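Local coordinates for periplasmic binding protein component of an ABC type zinc uptake transporter (Synechocystis sp., PDB 1PQ4) that probably serves as the periplasmic receptor that binds zinc and hands it to an ABC-type zinc uptake transporter, at residues A[33-38]-A[245-250]; A[197-202]-A[266-271]; A[47-52]-A[71-76]; A[3-8]-A[54-59]; A[140-145]-A[169-174]. All blocks are in the same frame, centred on the assembly; numbering follows the deposited sequence.

Interactions 1 and 2 form one neighbourhood: both reach the same zinc ion, with centres about 11 Å apart, and they differ in depth and chemistry. Interaction 1 is a surface contact between loops of the two lobes, where a carboxylate meets a ring; interaction 2 lies near the centre of the chain and is indole and aliphatic packing. Interactions 3 and 4 share the N-terminal lobe: Leu49 and Ala52 of the partly buried interaction 3 rest on Thr6 of the buried interaction 4. Polar bonds lead in both: a side-chain amide to a carbonyl in interaction 3, backbone amides and a hydroxyl pair in interaction 4. Interaction 5 is mainly apolar helix packing, and touches interaction 2.

Interaction 1: A[33-38]-A[245-250]; sequences NNDPHT and TQFSTK. With ZN (zinc ion), chain C.
An Asx turn at Asp35 shapes the loop that delivers His37 to zinc, in the cleft between the two lobes of this solute-binding protein, and the same aspartate leans on Phe247 from the loop after strand 240-244. Its CG is anti to the backbone N (chi1 161°), which swings the carboxylate against one end of the ring. CB starts the contact, 3.8 Å from Phe247 CE2. CG makes the closest approach of the pair, 3.5 Å from the same CE2. At the tip OD2 lies by CE2, while OD1 is 3.7 Å from both Phe247 CZ and CE2 and accepts the His37 backbone N at 2.9 Å. That N-H comes from above the carboxylate plane, closing the Asx turn. Carboxylate and ring planes are 49° apart, so the groups cross obliquely and do not stack. Beside them, Gln246 CG packs 3.3 Å from Asn34 O. Phe247 stacks on His197, a second zinc ligand, so the aspartate touches both a histidine's backbone and the aromatic neighbour of another. His133 is the third protein ligand. With Pro36 CG over one face of its imidazole, His37 reaches the metal through NE2, at 1.9 Å from zinc.

Interaction 2: A[197-202]-A[266-271]; sequences HPSWAY and LDPLAA. With ZN (zinc ion), chain C.
Trp200 is the flat slab against which the loop after strand 262-266 is packed. Its CG is anti to the carbonyl carbon and the indole is turned upright (chi2 90°), so the six-membered end of the ring system extends toward residues 266 to 268. The two faces receive different chemistry. Over one, offset toward the rim, sits the hydroxyl of the preceding residue, with Ser199 OG 3.2 Å above the plane. The opposite face takes Leu266, whose CD1 makes an off-centre CH-pi contact 4.3 Å from the centroid of the Trp200 five-membered ring. The two side chains cross obliquely, and Leu266 CB closes to 3.7 Å from Trp200 CZ2. Pro268 meets the same corner, its CA 3.9 Å from that CZ2, while Asp267 O faces the ring edge near its plane. Pro268 also bridges back to the serine, CB to Ser199 OG at 3.5 Å. A type I turn from Asp267 to Ala270 presents the proline, and Asp267 OD1 braces it as an Asx turn by accepting Leu269 N at 2.9 Å. Trp200 NE1 is satisfied by Glu244, whose other carboxylate oxygen bonds His197 N. Three residues from the indole, His197 binds zinc through NE2 at 2.1 Å, and its ND1 bonds Glu215. That carboxylate would probably fix the imidazole's rotation and make NE2 a stronger donor to the metal, while the apolar contacts round Trp200 join the ligand loop 197-200 to the end of strand 262-266 and the turn after it, within the lobe that supplies His197.

Interaction 3: A[47-52]-A[71-76]; sequences AALSEA and KAANAN
Asn74, the first residue beyond helix 67-73 to leave helical geometry, buries more of its surface in this contact than any other residue. Its CG lies anti to the backbone N (chi1 -167°), which sends the carboxamide across to the 3-10 turn that follows on from helix 43-48. There ND2 donates to Leu49 O at 2.7 Å, a fairly straight bond (153°) that arrives in the carbonyl plane on a lone pair. Leu49 O is gripped twice, because Ala52 N, just past the 3-10 segment 49-51, also bonds it, at 3.1 Å. The other end of the amide turns inward: Asn74 OD1 accepts Asn76 N at 3.0 Å, an Asx turn that bends the chain away from its helix. With both ends engaged, the carboxamide is held against rotation. An alanine here removes the bond to Leu49 O and the Asx turn, and would probably loosen the join between the two helix ends. Ala73 and Leu49 supply the apolar part, touching tip to tip with Leu49 CD1 4.1 Å from Ala73 CB. Beneath them Leu49 and Ala52 rest on Thr6 of strand 3-7, so the contact sits on the sheet. Two neighbouring helices joined at their C-terminal ends, one preceding strand 54-57 and the other linking it to strand 78-81, belong to the beta-alpha-beta crossover architecture of an alpha/beta lobe.

Interaction 4: A[3-8]-A[54-59]; sequences MDITVS and AYVLIG
Strands 3-7 and 54-57 run parallel, pairing Ile5 with Ala54, Thr6 with Tyr55 and Val7 with Val56, and Thr6 supplies both backbone bonds between the two segments. Its N donates to Ala54 O at 3.0 Å, almost straight (169°) and in the carbonyl plane. Its own carbonyl takes Val56 N, the N to Thr6 O distance being 2.8 Å, nearly along the C=O axis. The same oxygen lies 3.1 Å from Tyr55 CA in a CA-H...O contact and sits over one face of the Tyr55 ring, offset toward the rim. Beyond the last bridge the phenol adds a side-chain link: Tyr55 CG is anti to its backbone N (chi1 -176°), and the hydroxyl donates to Ser8 OG at 2.6 Å. Ser8 OG is also bonded to Glu63, whose carboxylate further accepts the backbone N of Ile58 and Gly59, so this one acid ties both strand ends. A phenylalanine here has no hydroxyl for Ser8 OG and would probably weaken the tie between the strand ends. Apolar groups fill the opposite surface, where Ile5 CG2 meets Val56 CG2 at 3.9 Å and Val7 lies alongside Val56. These are inner strands of a four-strand parallel sheet: 24-28 flanks the first and 78-81 the second, helix 138-155 covers the Ile5 and Val56 face, and on the other face Tyr55 packs against Leu79 of strand 78-81.

Interaction 5: A[140-145]-A[169-174]; sequences LVKRQA and AFLAEL
Phe170 CG and Val141 CG1 are each anti to their backbone N (chi1 -171° and 169°), and these torsions aim ring and methyl at each other across an alpha hairpin of two consecutive helices. Helices 138-155 and 160-185 run almost exactly antiparallel here, at 175°, with the short axes 9.8 Å apart. The Phe170 ring is the floor of the contact. Leu174, one turn further along the same helix, lays CD1 over the ring centre, 3.7 Å above its plane, while Ala145 CB approaches obliquely to 3.8 Å from Phe170 CD1. Val141 CG1 reaches both leucine and ring, 4.0 Å from Leu174 CD1 and 4.1 Å from Phe170 CE1; the valine and leucine side chains cross at about a right angle. The first carbons of Lys142 meet the leucines, with CB 3.6 Å from Leu171 CD2 and CG sliding past Leu174 CB in the opposite direction, and its extended chain carries NZ on to a salt bridge with Glu175. The contact thus holds the two helices of the hairpin together, and two others pack on it: helix 10-20, with Phe15 on Val141 and Ile19 on Ala145, and helix 273-288, whose Trp273 touches both Val141 and Leu174. Closest of all is Leu171, its CD2 lying 3.5 Å from Lys142 O.

Interaction 1: A[33-38]-A[245-250]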
# COMPACT_ATOMS: atom_id res chain seq x y z
N ASN A 33 11.14 0.27 5.53
CA ASN A 33 11.96 -0.77 4.93
C ASN A 33 11.69 -2.17 5.47
O ASN A 33 12.43 -3.08 5.15
CB ASN A 33 13.47 -0.43 5.06
CG ASN A 33 13.96 -0.50 6.48
OD1 ASN A 33 13.19 -0.72 7.41
ND2 ASN A 33 15.27 -0.31 6.66
N ASN A 34 10.64 -2.36 6.28
CA ASN A 34 10.32 -3.69 6.81
C ASN A 34 9.12 -4.33 6.08
O ASN A 34 8.24 -3.62 5.57
CB ASN A 34 9.93 -3.59 8.28
CG ASN A 34 11.11 -3.35 9.21
OD1 ASN A 34 11.17 -3.93 10.28
ND2 ASN A 34 12.04 -2.50 8.81
N ASP A 35 9.06 -5.66 6.07
CA ASP A 35 7.93 -6.39 5.51
C ASP A 35 6.83 -6.22 6.58
O ASP A 35 6.95 -6.75 7.69
CB ASP A 35 8.29 -7.86 5.30
CG ASP A 35 7.06 -8.78 5.15
OD1 ASP A 35 5.94 -8.28 4.88
OD2 ASP A 35 7.23 -10.00 5.29
N PRO A 36 5.73 -5.50 6.25
CA PRO A 36 4.64 -5.27 7.20
C PRO A 36 3.92 -6.54 7.61
O PRO A 36 3.38 -6.63 8.71
CB PRO A 36 3.71 -4.29 6.46
CG PRO A 36 3.88 -4.70 5.03
CD PRO A 36 5.36 -5.00 4.90
N HIS A 37 3.90 -7.52 6.72
CA HIS A 37 3.24 -8.77 7.02
C HIS A 37 3.86 -9.64 8.13
O HIS A 37 3.21 -10.53 8.64
CB HIS A 37 3.13 -9.60 5.75
CG HIS A 37 2.49 -8.86 4.61
ND1 HIS A 37 1.14 -8.66 4.52
CD2 HIS A 37 3.04 -8.27 3.51
CE1 HIS A 37 0.86 -7.98 3.42
NE2 HIS A 37 2.00 -7.74 2.78
N THR A 38 5.11 -9.40 8.47
CA THR A 38 5.75 -10.18 9.51
C THR A 38 6.27 -9.25 10.60
O THR A 38 7.00 -9.68 11.48
CB THR A 38 6.94 -11.02 8.97
OG1 THR A 38 7.93 -10.15 8.41
CG2 THR A 38 6.47 -12.00 7.92
N THR A 245 11.80 -3.18 -2.13
CA THR A 245 12.84 -2.90 -1.13
C THR A 245 12.74 -3.70 0.13
O THR A 245 13.75 -3.98 0.75
CB THR A 245 12.84 -1.43 -0.63
OG1 THR A 245 11.86 -0.65 -1.36
CG2 THR A 245 14.22 -0.85 -0.78
N GLN A 246 11.51 -4.04 0.53
CA GLN A 246 11.31 -4.76 1.78
C GLN A 246 11.57 -6.25 1.70
O GLN A 246 11.51 -6.94 2.70
CB GLN A 246 9.88 -4.53 2.32
CG GLN A 246 9.57 -3.05 2.61
CD GLN A 246 9.22 -2.25 1.35
OE1 GLN A 246 9.14 -0.99 1.37
NE2 GLN A 246 9.01 -2.96 0.24
N PHE A 247 11.84 -6.77 0.50
CA PHE A 247 12.07 -8.20 0.37
C PHE A 247 13.36 -8.40 -0.42
O PHE A 247 13.80 -7.51 -1.13
CB PHE A 247 10.91 -8.86 -0.38
CG PHE A 247 9.55 -8.58 0.22
CD1 PHE A 247 8.82 -7.46 -0.15
CD2 PHE A 247 9.03 -9.42 1.20
CE1 PHE A 247 7.59 -7.18 0.44
CE2 PHE A 247 7.79 -9.14 1.79
CZ PHE A 247 7.08 -8.03 1.41
N SER A 248 13.96 -9.56 -0.27
CA SER A 248 15.18 -9.86 -0.98
C SER A 248 14.86 -9.79 -2.48
O SER A 248 13.77 -10.20 -2.91
CB SER A 248 15.63 -11.27 -0.65
OG SER A 248 16.56 -11.68 -1.62
N THR A 249 15.78 -9.27 -3.28
CA THR A 249 15.55 -9.23 -4.73
C THR A 249 16.31 -10.35 -5.41
O THR A 249 16.40 -10.39 -6.63
CB THR A 249 16.05 -7.93 -5.34
OG1 THR A 249 17.43 -7.76 -5.00
CG2 THR A 249 15.25 -6.73 -4.78
N LYS A 250 16.84 -11.29 -4.61
CA LYS A 250 17.62 -12.39 -5.17
C LYS A 250 16.92 -13.14 -6.31
O LYS A 250 17.52 -13.33 -7.36
CB LYS A 250 18.03 -13.39 -4.06
CG LYS A 250 19.12 -14.37 -4.52
CD LYS A 250 19.37 -15.49 -3.51
CE LYS A 250 19.69 -14.92 -2.14
NZ LYS A 250 19.28 -15.81 -1.00
ZN ZN C . 2.30 -6.78 1.13
O HOH W 1 3.23 -4.70 1.23

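Interaction 2: A[197-202]-A[266-271]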
# COMPACT_ATOMS: atom_id res chain seq x y z
N HIS A 197 6.81 -9.46 -4.59
CA HIS A 197 5.69 -9.55 -3.62
C HIS A 197 4.46 -8.90 -4.26
O HIS A 197 4.51 -7.76 -4.71
CB HIS A 197 6.12 -8.83 -2.36
CG HIS A 197 5.03 -8.71 -1.35
ND1 HIS A 197 4.60 -9.77 -0.59
CD2 HIS A 197 4.29 -7.64 -0.97
CE1 HIS A 197 3.65 -9.37 0.23
NE2 HIS A 197 3.43 -8.09 0.01
N PRO A 198 3.32 -9.63 -4.28
CA PRO A 198 2.10 -9.13 -4.89
C PRO A 198 1.38 -8.09 -4.08
O PRO A 198 0.38 -8.35 -3.43
CB PRO A 198 1.27 -10.41 -5.12
CG PRO A 198 1.61 -11.23 -3.90
CD PRO A 198 3.12 -10.97 -3.68
N SER A 199 1.88 -6.88 -4.09
CA SER A 199 1.13 -5.88 -3.36
C SER A 199 0.35 -5.00 -4.32
O SER A 199 -0.26 -4.01 -3.89
CB SER A 199 2.10 -5.03 -2.55
OG SER A 199 3.17 -4.68 -3.35
N TRP A 200 0.35 -5.34 -5.60
CA TRP A 200 -0.26 -4.44 -6.58
C TRP A 200 -1.56 -4.92 -7.24
O TRP A 200 -1.91 -4.43 -8.32
CB TRP A 200 0.77 -4.10 -7.70
CG TRP A 200 2.11 -3.64 -7.16
CD1 TRP A 200 3.20 -4.43 -6.85
CD2 TRP A 200 2.44 -2.32 -6.75
NE1 TRP A 200 4.19 -3.66 -6.26
CE2 TRP A 200 3.75 -2.36 -6.19
CE3 TRP A 200 1.76 -1.09 -6.80
CZ2 TRP A 200 4.37 -1.23 -5.68
CZ3 TRP A 200 2.39 0.05 -6.29
CH2 TRP A 200 3.69 -0.03 -5.73
N ALA A 201 -2.29 -5.85 -6.61
CA ALA A 201 -3.50 -6.35 -7.27
C ALA A 201 -4.58 -5.26 -7.47
O ALA A 201 -5.26 -5.23 -8.48
CB ALA A 201 -4.09 -7.53 -6.43
N TYR A 202 -4.76 -4.36 -6.50
CA TYR A 202 -5.79 -3.34 -6.67
C TYR A 202 -5.36 -2.32 -7.72
O TYR A 202 -6.13 -1.90 -8.58
CB TYR A 202 -6.06 -2.65 -5.33
CG TYR A 202 -6.72 -3.64 -4.36
CD1 TYR A 202 -8.12 -3.86 -4.41
CD2 TYR A 202 -5.97 -4.32 -3.42
CE1 TYR A 202 -8.75 -4.72 -3.55
CE2 TYR A 202 -6.59 -5.21 -2.50
CZ TYR A 202 -8.00 -5.39 -2.57
OH TYR A 202 -8.64 -6.18 -1.62
N LEU A 266 10.22 -1.44 -6.75
CA LEU A 266 8.94 -0.73 -6.61
C LEU A 266 8.83 -0.68 -5.09
O LEU A 266 9.27 -1.62 -4.39
CB LEU A 266 7.77 -1.53 -7.22
CG LEU A 266 7.81 -1.76 -8.72
CD1 LEU A 266 6.51 -2.46 -9.18
CD2 LEU A 266 7.98 -0.43 -9.44
N ASP A 267 8.34 0.42 -4.54
CA ASP A 267 8.25 0.51 -3.09
C ASP A 267 6.77 0.65 -2.70
O ASP A 267 6.19 1.73 -2.81
CB ASP A 267 8.97 1.75 -2.59
CG ASP A 267 9.04 1.79 -1.09
OD1 ASP A 267 8.36 0.95 -0.43
OD2 ASP A 267 9.77 2.67 -0.58
N PRO A 268 6.14 -0.44 -2.28
CA PRO A 268 4.71 -0.31 -1.90
C PRO A 268 4.50 0.51 -0.61
O PRO A 268 3.37 0.94 -0.33
CB PRO A 268 4.26 -1.76 -1.75
CG PRO A 268 5.51 -2.43 -1.21
CD PRO A 268 6.62 -1.83 -2.13
N LEU A 269 5.57 0.77 0.16
CA LEU A 269 5.44 1.49 1.43
C LEU A 269 6.01 2.90 1.43
O LEU A 269 6.21 3.49 2.50
CB LEU A 269 6.11 0.73 2.61
CG LEU A 269 5.62 -0.70 2.85
CD1 LEU A 269 6.25 -1.26 4.17
CD2 LEU A 269 4.08 -0.70 2.97
N ALA A 270 6.24 3.45 0.25
CA ALA A 270 6.77 4.82 0.17
C ALA A 270 5.83 5.83 0.86
O ALA A 270 4.61 5.77 0.65
CB ALA A 270 6.93 5.23 -1.32
N ALA A 271 6.39 6.76 1.63
CA ALA A 271 5.59 7.76 2.31
C ALA A 271 5.19 8.88 1.34
O ALA A 271 4.18 9.53 1.54
CB ALA A 271 6.36 8.36 3.51
ZN ZN C . 2.30 -6.78 1.13
O HOH W 1 3.23 -4.70 1.23

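Interaction 3: A[47-52]-A[71-76]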
# COMPACT_ATOMS: atom_id res chain seq x y z
N ALA A 47 4.63 1.28 24.22
CA ALA A 47 4.61 2.24 25.33
C ALA A 47 4.20 3.62 24.83
O ALA A 47 3.43 4.33 25.47
CB ALA A 47 5.98 2.35 25.98
N ALA A 48 4.74 4.01 23.68
CA ALA A 48 4.45 5.33 23.12
C ALA A 48 2.99 5.44 22.75
O ALA A 48 2.44 6.55 22.69
CB ALA A 48 5.30 5.57 21.90
N LEU A 49 2.36 4.30 22.52
CA LEU A 49 0.95 4.28 22.12
C LEU A 49 -0.00 4.83 23.15
O LEU A 49 -1.16 5.15 22.83
CB LEU A 49 0.51 2.85 21.79
CG LEU A 49 0.53 2.39 20.34
CD1 LEU A 49 -0.24 1.05 20.27
CD2 LEU A 49 -0.13 3.47 19.44
N SER A 50 0.46 4.93 24.40
CA SER A 50 -0.43 5.42 25.44
C SER A 50 -0.85 6.86 25.18
O SER A 50 -1.90 7.28 25.65
CB SER A 50 0.22 5.26 26.83
OG SER A 50 1.36 6.09 26.95
N GLU A 51 -0.05 7.60 24.43
CA GLU A 51 -0.30 9.00 24.06
C GLU A 51 -1.36 9.17 22.95
O GLU A 51 -1.94 10.25 22.78
CB GLU A 51 0.99 9.62 23.49
CG GLU A 51 2.18 9.72 24.42
CD GLU A 51 2.13 10.98 25.26
OE1 GLU A 51 1.94 12.08 24.68
OE2 GLU A 51 2.28 10.89 26.50
N ALA A 52 -1.55 8.12 22.16
CA ALA A 52 -2.45 8.17 21.00
C ALA A 52 -3.93 8.35 21.27
O ALA A 52 -4.52 7.67 22.10
CB ALA A 52 -2.27 6.93 20.17
N LYS A 71 -4.76 -2.76 21.50
CA LYS A 71 -5.86 -2.48 22.43
C LYS A 71 -5.42 -2.49 23.90
O LYS A 71 -5.83 -1.65 24.69
CB LYS A 71 -7.01 -3.47 22.21
CG LYS A 71 -7.63 -3.38 20.81
CD LYS A 71 -8.95 -4.17 20.66
CE LYS A 71 -8.71 -5.69 20.57
NZ LYS A 71 -9.95 -6.50 20.27
N ALA A 72 -4.57 -3.44 24.25
CA ALA A 72 -4.07 -3.53 25.61
C ALA A 72 -3.15 -2.36 25.94
O ALA A 72 -3.07 -1.91 27.10
CB ALA A 72 -3.30 -4.84 25.79
N ALA A 73 -2.43 -1.86 24.93
CA ALA A 73 -1.50 -0.75 25.19
C ALA A 73 -2.22 0.58 25.44
O ALA A 73 -1.71 1.50 26.11
CB ALA A 73 -0.51 -0.62 24.00
N ASN A 74 -3.42 0.69 24.88
CA ASN A 74 -4.20 1.91 25.02
C ASN A 74 -5.64 1.54 24.77
O ASN A 74 -6.07 1.35 23.64
CB ASN A 74 -3.77 2.96 24.00
CG ASN A 74 -4.34 4.34 24.32
OD1 ASN A 74 -5.32 4.45 25.06
ND2 ASN A 74 -3.73 5.39 23.76
N ALA A 75 -6.41 1.45 25.85
CA ALA A 75 -7.80 1.07 25.74
C ALA A 75 -8.71 2.24 25.42
O ALA A 75 -9.87 2.06 25.09
CB ALA A 75 -8.26 0.41 27.02
N ASN A 76 -8.16 3.44 25.48
CA ASN A 76 -8.96 4.62 25.21
C ASN A 76 -8.92 5.09 23.77
O ASN A 76 -9.87 5.73 23.30
CB ASN A 76 -8.49 5.71 26.15
CG ASN A 76 -8.62 5.29 27.60
OD1 ASN A 76 -9.73 5.01 28.07
ND2 ASN A 76 -7.49 5.21 28.32

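Interaction 4: A[3-8]-A[54-59]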
# COMPACT_ATOMS: atom_id res chain seq x y z
N MET A 3 -4.00 16.51 17.55
CA MET A 3 -4.38 15.19 17.98
C MET A 3 -3.25 14.20 17.62
O MET A 3 -2.76 14.20 16.50
CB MET A 3 -5.64 14.80 17.23
CG MET A 3 -6.35 13.54 17.56
SD MET A 3 -8.16 13.88 17.24
CE MET A 3 -8.39 15.10 18.47
N ASP A 4 -2.83 13.38 18.58
CA ASP A 4 -1.82 12.34 18.33
C ASP A 4 -2.52 11.14 17.73
O ASP A 4 -3.41 10.56 18.36
CB ASP A 4 -1.15 11.91 19.62
CG ASP A 4 -0.11 12.91 20.06
OD1 ASP A 4 0.79 13.16 19.26
OD2 ASP A 4 -0.21 13.44 21.18
N ILE A 5 -2.07 10.74 16.55
CA ILE A 5 -2.66 9.63 15.81
C ILE A 5 -1.55 8.74 15.34
O ILE A 5 -0.51 9.22 14.88
CB ILE A 5 -3.44 10.17 14.56
CG1 ILE A 5 -4.55 11.11 15.03
CG2 ILE A 5 -4.05 9.01 13.71
CD1 ILE A 5 -5.31 11.85 13.93
N THR A 6 -1.76 7.45 15.46
CA THR A 6 -0.79 6.49 15.01
C THR A 6 -1.40 5.75 13.85
O THR A 6 -2.63 5.41 13.82
CB THR A 6 -0.41 5.50 16.16
OG1 THR A 6 0.25 6.23 17.20
CG2 THR A 6 0.55 4.46 15.64
N VAL A 7 -0.57 5.50 12.84
CA VAL A 7 -1.06 4.73 11.72
C VAL A 7 -0.14 3.52 11.54
O VAL A 7 0.97 3.50 12.08
CB VAL A 7 -1.07 5.55 10.41
CG1 VAL A 7 -1.94 6.82 10.61
CG2 VAL A 7 0.37 5.91 10.02
N SER A 8 -0.59 2.54 10.78
CA SER A 8 0.21 1.33 10.58
C SER A 8 1.40 1.49 9.65
O SER A 8 2.50 1.11 10.00
CB SER A 8 -0.68 0.21 10.04
OG SER A 8 -1.58 -0.25 11.04
N ALA A 54 -6.03 8.20 18.55
CA ALA A 54 -6.63 7.28 17.61
C ALA A 54 -5.56 6.48 16.87
O ALA A 54 -4.37 6.84 16.84
CB ALA A 54 -7.50 8.02 16.62
N TYR A 55 -5.99 5.41 16.28
CA TYR A 55 -5.09 4.55 15.53
C TYR A 55 -5.82 4.27 14.22
O TYR A 55 -7.00 3.86 14.22
CB TYR A 55 -4.83 3.25 16.29
CG TYR A 55 -3.82 2.38 15.60
CD1 TYR A 55 -2.52 2.22 16.11
CD2 TYR A 55 -4.14 1.76 14.39
CE1 TYR A 55 -1.57 1.46 15.45
CE2 TYR A 55 -3.20 1.00 13.71
CZ TYR A 55 -1.91 0.85 14.25
OH TYR A 55 -1.01 0.05 13.61
N VAL A 56 -5.15 4.51 13.10
CA VAL A 56 -5.81 4.26 11.82
C VAL A 56 -5.38 2.94 11.19
O VAL A 56 -4.22 2.77 10.80
CB VAL A 56 -5.56 5.43 10.84
CG1 VAL A 56 -6.20 5.10 9.43
CG2 VAL A 56 -6.23 6.68 11.41
N LEU A 57 -6.32 2.01 11.13
CA LEU A 57 -6.10 0.69 10.57
C LEU A 57 -6.24 0.65 9.06
O LEU A 57 -7.12 1.31 8.48
CB LEU A 57 -7.15 -0.28 11.11
CG LEU A 57 -7.28 -0.42 12.63
CD1 LEU A 57 -8.67 -1.00 12.99
CD2 LEU A 57 -6.15 -1.28 13.13
N ILE A 58 -5.40 -0.16 8.43
CA ILE A 58 -5.60 -0.39 7.01
C ILE A 58 -6.88 -1.28 6.98
O ILE A 58 -7.74 -1.15 6.11
CB ILE A 58 -4.41 -1.20 6.44
CG1 ILE A 58 -3.18 -0.28 6.25
CG2 ILE A 58 -4.82 -1.91 5.16
CD1 ILE A 58 -2.49 0.08 7.51
N GLY A 59 -6.99 -2.19 7.95
CA GLY A 59 -8.16 -3.06 7.98
C GLY A 59 -7.96 -4.33 7.18
O GLY A 59 -6.83 -4.67 6.81

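Interaction 5: A[140-145]-A[169-174]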
# COMPACT_ATOMS: atom_id res chain seq x y z
N LEU A 140 -9.69 3.44 -4.35
CA LEU A 140 -10.02 2.96 -3.02
C LEU A 140 -9.51 3.93 -1.96
O LEU A 140 -10.08 4.02 -0.87
CB LEU A 140 -9.45 1.55 -2.83
CG LEU A 140 -10.12 0.43 -3.59
CD1 LEU A 140 -10.06 0.70 -5.06
CD2 LEU A 140 -9.37 -0.90 -3.28
N VAL A 141 -8.47 4.70 -2.26
CA VAL A 141 -8.03 5.63 -1.23
C VAL A 141 -9.05 6.74 -1.03
O VAL A 141 -9.09 7.34 0.03
CB VAL A 141 -6.58 6.20 -1.57
CG1 VAL A 141 -6.20 7.38 -0.66
CG2 VAL A 141 -5.58 5.03 -1.29
N LYS A 142 -9.80 7.08 -2.09
CA LYS A 142 -10.89 8.05 -1.88
C LYS A 142 -11.81 7.57 -0.76
O LYS A 142 -12.23 8.36 0.05
CB LYS A 142 -11.80 8.20 -3.11
CG LYS A 142 -11.07 8.81 -4.32
CD LYS A 142 -12.07 8.99 -5.48
CE LYS A 142 -11.40 9.46 -6.77
NZ LYS A 142 -12.48 9.84 -7.77
N ARG A 143 -12.14 6.29 -0.77
CA ARG A 143 -13.01 5.73 0.29
C ARG A 143 -12.31 5.75 1.62
O ARG A 143 -12.93 6.10 2.63
CB ARG A 143 -13.41 4.28 -0.03
CG ARG A 143 -13.85 4.06 -1.45
CD ARG A 143 -15.06 4.88 -1.75
NE ARG A 143 -15.70 4.53 -3.02
CZ ARG A 143 -17.00 4.67 -3.24
NH1 ARG A 143 -17.80 5.15 -2.28
NH2 ARG A 143 -17.52 4.35 -4.43
N GLN A 144 -11.01 5.37 1.65
CA GLN A 144 -10.30 5.39 2.95
C GLN A 144 -10.26 6.79 3.50
O GLN A 144 -10.48 7.01 4.70
CB GLN A 144 -8.88 4.85 2.79
CG GLN A 144 -8.83 3.35 2.45
CD GLN A 144 -7.54 2.97 1.72
OE1 GLN A 144 -6.45 3.06 2.28
NE2 GLN A 144 -7.67 2.56 0.45
N ALA A 145 -9.97 7.76 2.63
CA ALA A 145 -9.88 9.13 3.07
C ALA A 145 -11.20 9.65 3.65
O ALA A 145 -11.20 10.39 4.63
CB ALA A 145 -9.46 10.06 1.86
N ALA A 169 -10.23 18.61 -0.88
CA ALA A 169 -9.00 18.90 -1.61
C ALA A 169 -8.31 17.58 -1.96
O ALA A 169 -7.90 17.34 -3.10
CB ALA A 169 -8.06 19.80 -0.74
N PHE A 170 -8.17 16.71 -0.97
CA PHE A 170 -7.51 15.43 -1.27
C PHE A 170 -8.31 14.57 -2.27
O PHE A 170 -7.70 13.94 -3.12
CB PHE A 170 -7.28 14.65 0.05
CG PHE A 170 -6.42 13.41 -0.09
CD1 PHE A 170 -6.62 12.33 0.77
CD2 PHE A 170 -5.38 13.35 -1.03
CE1 PHE A 170 -5.79 11.22 0.69
CE2 PHE A 170 -4.56 12.27 -1.12
CZ PHE A 170 -4.76 11.19 -0.26
N LEU A 171 -9.66 14.51 -2.19
CA LEU A 171 -10.39 13.69 -3.19
C LEU A 171 -10.18 14.22 -4.61
O LEU A 171 -10.07 13.44 -5.56
CB LEU A 171 -11.92 13.65 -2.92
CG LEU A 171 -12.29 12.98 -1.57
CD1 LEU A 171 -13.81 13.20 -1.25
CD2 LEU A 171 -11.91 11.45 -1.64
N ALA A 172 -10.13 15.54 -4.77
CA ALA A 172 -9.92 16.11 -6.13
C ALA A 172 -8.51 15.77 -6.64
O ALA A 172 -8.30 15.52 -7.83
CB ALA A 172 -10.14 17.65 -6.06
N GLU A 173 -7.52 15.82 -5.74
CA GLU A 173 -6.16 15.46 -6.11
C GLU A 173 -6.16 13.99 -6.52
O GLU A 173 -5.47 13.59 -7.46
CB GLU A 173 -5.19 15.58 -4.91
CG GLU A 173 -4.86 16.96 -4.40
CD GLU A 173 -4.02 16.90 -3.10
OE1 GLU A 173 -3.01 16.17 -3.05
OE2 GLU A 173 -4.39 17.57 -2.11
N LEU A 174 -6.89 13.15 -5.79
CA LEU A 174 -6.90 11.73 -6.14
C LEU A 174 -7.48 11.48 -7.54
O LEU A 174 -7.02 10.58 -8.25
CB LEU A 174 -7.68 10.90 -5.07
CG LEU A 174 -6.90 10.86 -3.73
CD1 LEU A 174 -7.81 10.46 -2.55
CD2 LEU A 174 -5.79 9.85 -3.89